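Local structure of endoglucanase (Ruminococcus champanellensis, 6WQV) at residues N194-R197 and N202-I205; P228-T231 and K235-V238. The protein probably hydrolyses internal beta-1,4 linkages of cellulose and xylan-type polysaccharides, as a broad-specificity endoglucanase of glycoside hydrolase family 5, subfamily 4. All blocks are in the same frame, centred on the assembly; numbering follows the deposited sequence.

Interaction 1: N194-R197 and N202-I205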
ATOM      1  N   ASN A 194      -4.577   8.299 -16.235  1.00 12.29           N
ATOM      2  CA  ASN A 194      -5.473   9.037 -17.127  1.00 12.89           C
ATOM      3  C   ASN A 194      -6.854   9.197 -16.508  1.00 13.27           C
ATOM      4  O   ASN A 194      -7.484  10.257 -16.638  1.00 12.93           O
ATOM      5  CB  ASN A 194      -5.605   8.312 -18.468  1.00 14.02           C
ATOM      6  CG  ASN A 194      -4.320   8.313 -19.279  1.00 16.74           C
ATOM      7  OD1 ASN A 194      -3.423   9.122 -19.055  1.00 20.23           O
ATOM      8  ND2 ASN A 194      -4.234   7.395 -20.235  1.00 19.23           N
ATOM      9  N   THR A 195      -7.356   8.142 -15.856  1.00 12.37           N
ATOM     10  CA  THR A 195      -8.704   8.160 -15.292  1.00 11.98           C
ATOM     11  C   THR A 195      -8.819   9.202 -14.189  1.00 12.01           C
ATOM     12  O   THR A 195      -9.818   9.929 -14.106  1.00 12.19           O
ATOM     13  CB  THR A 195      -9.038   6.761 -14.764  1.00 12.91           C
ATOM     14  OG1 THR A 195      -9.088   5.826 -15.855  1.00 14.52           O
ATOM     15  CG2 THR A 195     -10.366   6.737 -13.991  1.00 13.78           C
ATOM     16  N   VAL A 196      -7.796   9.307 -13.340  1.00 11.00           N
ATOM     17  CA  VAL A 196      -7.837  10.285 -12.264  1.00 10.50           C
ATOM     18  C   VAL A 196      -7.735  11.701 -12.817  1.00 11.37           C
ATOM     19  O   VAL A 196      -8.494  12.592 -12.418  1.00 11.52           O
ATOM     20  CB  VAL A 196      -6.725   9.978 -11.243  1.00 10.96           C
ATOM     21  CG1 VAL A 196      -6.598  11.122 -10.249  1.00 12.44           C
ATOM     22  CG2 VAL A 196      -6.987   8.659 -10.528  1.00 12.03           C
ATOM     23  N   ARG A 197      -6.813  11.938 -13.760  1.00 11.96           N
ATOM     24  CA  ARG A 197      -6.612  13.300 -14.250  1.00 12.07           C
ATOM     25  C   ARG A 197      -7.843  13.817 -14.987  1.00 12.45           C
ATOM     26  O   ARG A 197      -8.088  15.031 -15.013  1.00 14.14           O
ATOM     27  CB  ARG A 197      -5.376  13.377 -15.149  1.00 12.29           C
ATOM     28  CG  ARG A 197      -4.071  12.961 -14.493  1.00 11.86           C
ATOM     29  CD  ARG A 197      -3.791  13.759 -13.218  1.00 12.41           C
ATOM     30  NE  ARG A 197      -2.448  13.461 -12.729  1.00 12.78           N
ATOM     31  CZ  ARG A 197      -2.078  13.524 -11.458  1.00 13.05           C
ATOM     32  NH1 ARG A 197      -2.952  13.879 -10.515  1.00 13.26           N
ATOM     33  NH2 ARG A 197      -0.828  13.225 -11.133  1.00 12.93           N
ATOM     34  N   ASN A 202      -8.899  19.216  -7.782  1.00 14.23           N
ATOM     35  CA  ASN A 202      -7.724  18.846  -7.001  1.00 12.38           C
ATOM     36  C   ASN A 202      -7.086  17.569  -7.535  1.00 14.14           C
ATOM     37  O   ASN A 202      -5.882  17.350  -7.348  1.00 13.52           O
ATOM     38  CB  ASN A 202      -8.095  18.662  -5.525  1.00 14.22           C
ATOM     39  CG  ASN A 202      -8.340  19.981  -4.798  1.00 14.83           C
ATOM     40  OD1 ASN A 202      -8.258  21.068  -5.376  1.00 17.18           O
ATOM     41  ND2 ASN A 202      -8.653  19.882  -3.504  1.00 16.96           N
ATOM     42  N   ASN A 203      -7.866  16.709  -8.197  1.00 13.24           N
ATOM     43  CA  ASN A 203      -7.296  15.496  -8.764  1.00 12.27           C
ATOM     44  C   ASN A 203      -6.351  15.779  -9.925  1.00 14.58           C
ATOM     45  O   ASN A 203      -5.577  14.891 -10.300  1.00 15.35           O
ATOM     46  CB  ASN A 203      -8.383  14.524  -9.226  1.00 11.59           C
ATOM     47  CG  ASN A 203      -9.129  13.883  -8.076  1.00 14.11           C
ATOM     48  OD1 ASN A 203      -8.653  13.841  -6.929  1.00 15.40           O
ATOM     49  ND2 ASN A 203     -10.306  13.362  -8.372  1.00 13.49           N
ATOM     50  N   ALA A 204      -6.393  16.981 -10.498  1.00 14.40           N
ATOM     51  CA  ALA A 204      -5.443  17.344 -11.538  1.00 15.70           C
ATOM     52  C   ALA A 204      -4.022  17.449 -11.015  1.00 15.99           C
ATOM     53  O   ALA A 204      -3.080  17.265 -11.797  1.00 18.09           O
ATOM     54  CB  ALA A 204      -5.847  18.677 -12.168  1.00 19.57           C
ATOM     55  N   ILE A 205      -3.843  17.718  -9.718  1.00 14.66           N
ATOM     56  CA  ILE A 205      -2.507  17.925  -9.164  1.00 15.43           C
ATOM     57  C   ILE A 205      -2.243  17.044  -7.947  1.00 14.29           C
ATOM     58  O   ILE A 205      -1.257  17.246  -7.228  1.00 16.91           O
ATOM     59  CB  ILE A 205      -2.259  19.409  -8.827  1.00 16.38           C
ATOM     60  CG1 ILE A 205      -3.341  19.946  -7.880  1.00 18.18           C
ATOM     61  CG2 ILE A 205      -2.202  20.250 -10.088  1.00 18.15           C
ATOM     62  CD1 ILE A 205      -2.970  21.243  -7.176  1.00 19.16           C
TER
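Arg-197 and Val-196, in the last turn of helix 179-197, pack on Asn-203 and Ala-204 in the helix-to-strand loop of a TIM barrel, the loop that leads into strand 208-211. The backbones come close, with the CA atoms of Arg-197 and Ala-204 5.0 Å apart. One hydrogen bond joins the two segments: Arg-197 NH1 donates to Asn-203 O at 2.8 Å, with an N-H...O angle of 149°. The acceptor lies at the edge of the guanidinium and in its plane, whereas the donor stands 28° off the plane of the carbonyl. Ala-204 O sits over one face of the same group. NH1 also bonds to Arg-206 O and NE pairs with Asp-230; with NH2 bonded as well, all three guanidinium nitrogens are hydrogen-bonded, which fixes its rotation. A bend at chi2 (-56°) turns the arginine chain from the helix toward the loop, and CD passes 3.6 Å from Asn-203 O. The apolar part belongs to Val-196, whose side chain crosses that of Asn-203 at about a right angle beside Phe-159 of strand 157-160. The amide of Asn-203 is held from outside, OD1 by Arg-206 and ND2 by Thr-199 and Ala-147. Its CB rests 3.7 Å from Val-196 O and 4.0 Å from Val-196 CG1.

Interaction 2: P228-T231 and K235-V238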
ATOM      1  N   PRO A 228       3.999   5.937 -15.952  1.00 12.97           N
ATOM      2  CA  PRO A 228       2.979   6.527 -16.831  1.00 13.63           C
ATOM      3  C   PRO A 228       3.330   7.946 -17.254  1.00 15.52           C
ATOM      4  O   PRO A 228       3.967   8.700 -16.514  1.00 15.19           O
ATOM      5  CB  PRO A 228       1.712   6.521 -15.966  1.00 14.67           C
ATOM      6  CG  PRO A 228       1.920   5.459 -14.993  1.00 14.44           C
ATOM      7  CD  PRO A 228       3.404   5.369 -14.731  1.00 12.11           C
ATOM      8  N   THR A 229       2.910   8.299 -18.466  1.00 15.62           N
ATOM      9  CA  THR A 229       2.918   9.690 -18.896  1.00 15.88           C
ATOM     10  C   THR A 229       1.807  10.433 -18.168  1.00 16.16           C
ATOM     11  O   THR A 229       0.687   9.937 -18.041  1.00 18.18           O
ATOM     12  CB  THR A 229       2.685   9.750 -20.404  1.00 17.31           C
ATOM     13  OG1 THR A 229       3.751   9.071 -21.081  1.00 20.71           O
ATOM     14  CG2 THR A 229       2.620  11.191 -20.919  1.00 19.37           C
ATOM     15  N   ASP A 230       2.130  11.619 -17.658  1.00 15.10           N
ATOM     16  CA  ASP A 230       1.213  12.396 -16.838  1.00 16.61           C
ATOM     17  C   ASP A 230       0.921  13.726 -17.519  1.00 16.13           C
ATOM     18  O   ASP A 230       1.631  14.160 -18.430  1.00 17.54           O
ATOM     19  CB  ASP A 230       1.796  12.612 -15.421  1.00 16.99           C
ATOM     20  CG  ASP A 230       0.723  12.789 -14.338  1.00 14.51           C
ATOM     21  OD1 ASP A 230      -0.474  12.984 -14.652  1.00 13.81           O
ATOM     22  OD2 ASP A 230       1.091  12.730 -13.144  1.00 15.26           O
ATOM     23  N   THR A 231      -0.170  14.348 -17.091  1.00 16.33           N
ATOM     24  CA  THR A 231      -0.591  15.648 -17.579  1.00 16.56           C
ATOM     25  C   THR A 231       0.051  16.791 -16.810  1.00 18.17           C
ATOM     26  O   THR A 231      -0.100  17.953 -17.201  1.00 21.35           O
ATOM     27  CB  THR A 231      -2.104  15.747 -17.414  1.00 17.67           C
ATOM     28  OG1 THR A 231      -2.434  15.432 -16.058  1.00 19.31           O
ATOM     29  CG2 THR A 231      -2.816  14.758 -18.317  1.00 22.47           C
ATOM     30  N   LYS A 235       4.444  14.291 -10.184  1.00 13.10           N
ATOM     31  CA  LYS A 235       3.372  13.926  -9.263  1.00 13.56           C
ATOM     32  C   LYS A 235       3.231  12.422  -9.045  1.00 14.34           C
ATOM     33  O   LYS A 235       2.289  12.002  -8.362  1.00 15.48           O
ATOM     34  CB  LYS A 235       2.027  14.493  -9.749  1.00 13.65           C
ATOM     35  CG  LYS A 235       1.942  16.006  -9.815  1.00 16.07           C
ATOM     36  CD  LYS A 235       1.853  16.655  -8.441  1.00 17.36           C
ATOM     37  CE  LYS A 235       1.566  18.141  -8.569  1.00 19.09           C
ATOM     38  NZ  LYS A 235       1.184  18.734  -7.260  1.00 18.43           N
ATOM     39  N   LEU A 236       4.125  11.601  -9.589  1.00 14.04           N
ATOM     40  CA  LEU A 236       3.998  10.153  -9.515  1.00 12.79           C
ATOM     41  C   LEU A 236       5.073   9.544  -8.622  1.00 11.51           C
ATOM     42  O   LEU A 236       6.235   9.962  -8.646  1.00 15.10           O
ATOM     43  CB  LEU A 236       4.076   9.516 -10.906  1.00 14.07           C
ATOM     44  CG  LEU A 236       3.018   9.995 -11.898  1.00 14.79           C
ATOM     45  CD1 LEU A 236       3.171   9.258 -13.236  1.00 15.70           C
ATOM     46  CD2 LEU A 236       1.611   9.826 -11.369  1.00 15.88           C
ATOM     47  N   ILE A 237       4.661   8.530  -7.859  1.00 10.91           N
ATOM     48  CA  ILE A 237       5.508   7.818  -6.914  1.00 12.06           C
ATOM     49  C   ILE A 237       5.370   6.322  -7.167  1.00 10.21           C
ATOM     50  O   ILE A 237       4.256   5.815  -7.325  1.00 13.05           O
ATOM     51  CB  ILE A 237       5.064   8.125  -5.471  1.00 12.15           C
ATOM     52  CG1 ILE A 237       5.083   9.627  -5.195  1.00 13.34           C
ATOM     53  CG2 ILE A 237       5.924   7.371  -4.459  1.00 11.99           C
ATOM     54  CD1 ILE A 237       4.212  10.024  -4.004  1.00 14.54           C
ATOM     55  N   VAL A 238       6.487   5.612  -7.155  1.00 11.32           N
ATOM     56  CA  VAL A 238       6.463   4.156  -7.255  1.00 11.41           C
ATOM     57  C   VAL A 238       6.361   3.553  -5.860  1.00 11.64           C
ATOM     58  O   VAL A 238       7.044   3.995  -4.923  1.00 11.75           O
ATOM     59  CB  VAL A 238       7.707   3.634  -7.996  1.00 11.89           C
ATOM     60  CG1 VAL A 238       7.759   2.108  -7.940  1.00 13.28           C
ATOM     61  CG2 VAL A 238       7.703   4.127  -9.445  1.00 13.03           C
TER
HETATM   62  O   HOH W   1       3.676  13.467 -12.856  1.00 13.54           O
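Asp-230 and Lys-235 mark the nearest approach of the backbones, their CA atoms 8.0 Å apart, where the loop 228-231, extended through Asp-230, runs beside the start of strand 236-241 without a direct hydrogen bond between the two segments. A water spans the gap instead: it donates to Asp-230 OD2 at 2.7 Å and accepts from Lys-235 N at 2.9 Å, tying the carboxylate to the backbone just before the strand. The apolar contact is Leu-236 CD1 against Pro-228 CB, at 4.1 Å. Otherwise the leucine methyls lie against oxygens, CD1 3.4 Å from Pro-228 O and CD2 3.4 Å from Asp-230 OD2. With CG anti to the backbone N (chi1 -152°), the Asp-230 carboxylate reaches toward the strand and OD2 comes against the leucine branch. The other oxygen, OD1, takes the N-H of Thr-231 at 2.8 Å from its anti side, 30° out of the carboxylate plane, and also meets Arg-197, so neighbours on both oxygens restrain the carboxylate. Of the Lys-235 side chain, CB comes within 3.9 Å of Asp-230 OD2; the rest leads away to Asp-13 and Leu-14 O. Leu-236 also packs on Leu-208 and Leu-227. This is the packing of an alpha-to-beta loop against the N-terminal end of the sixth strand in a (beta/alpha)8 barrel.

In the fold
The two contacts follow one another along the chain, interaction 1 closing before interaction 2 opens, and their centres lie 10 Å apart on the same side of the chain's centre. Interaction 1 follows helix 179-197 into the loop before strand 208-211, the fifth of the parallel strands; interaction 2 joins the loop before strand 236-241 to that neighbouring sixth strand. They touch directly: Arg-197 NE forms a 2.8 Å salt bridge with Asp-230 OD1, and Lys-235 NZ probably donates a hydrogen bond to Ile-205 O. Successive helix-to-strand connections are thus joined at the N-terminal end of the barrel strands, away from the cellotriose-binding end.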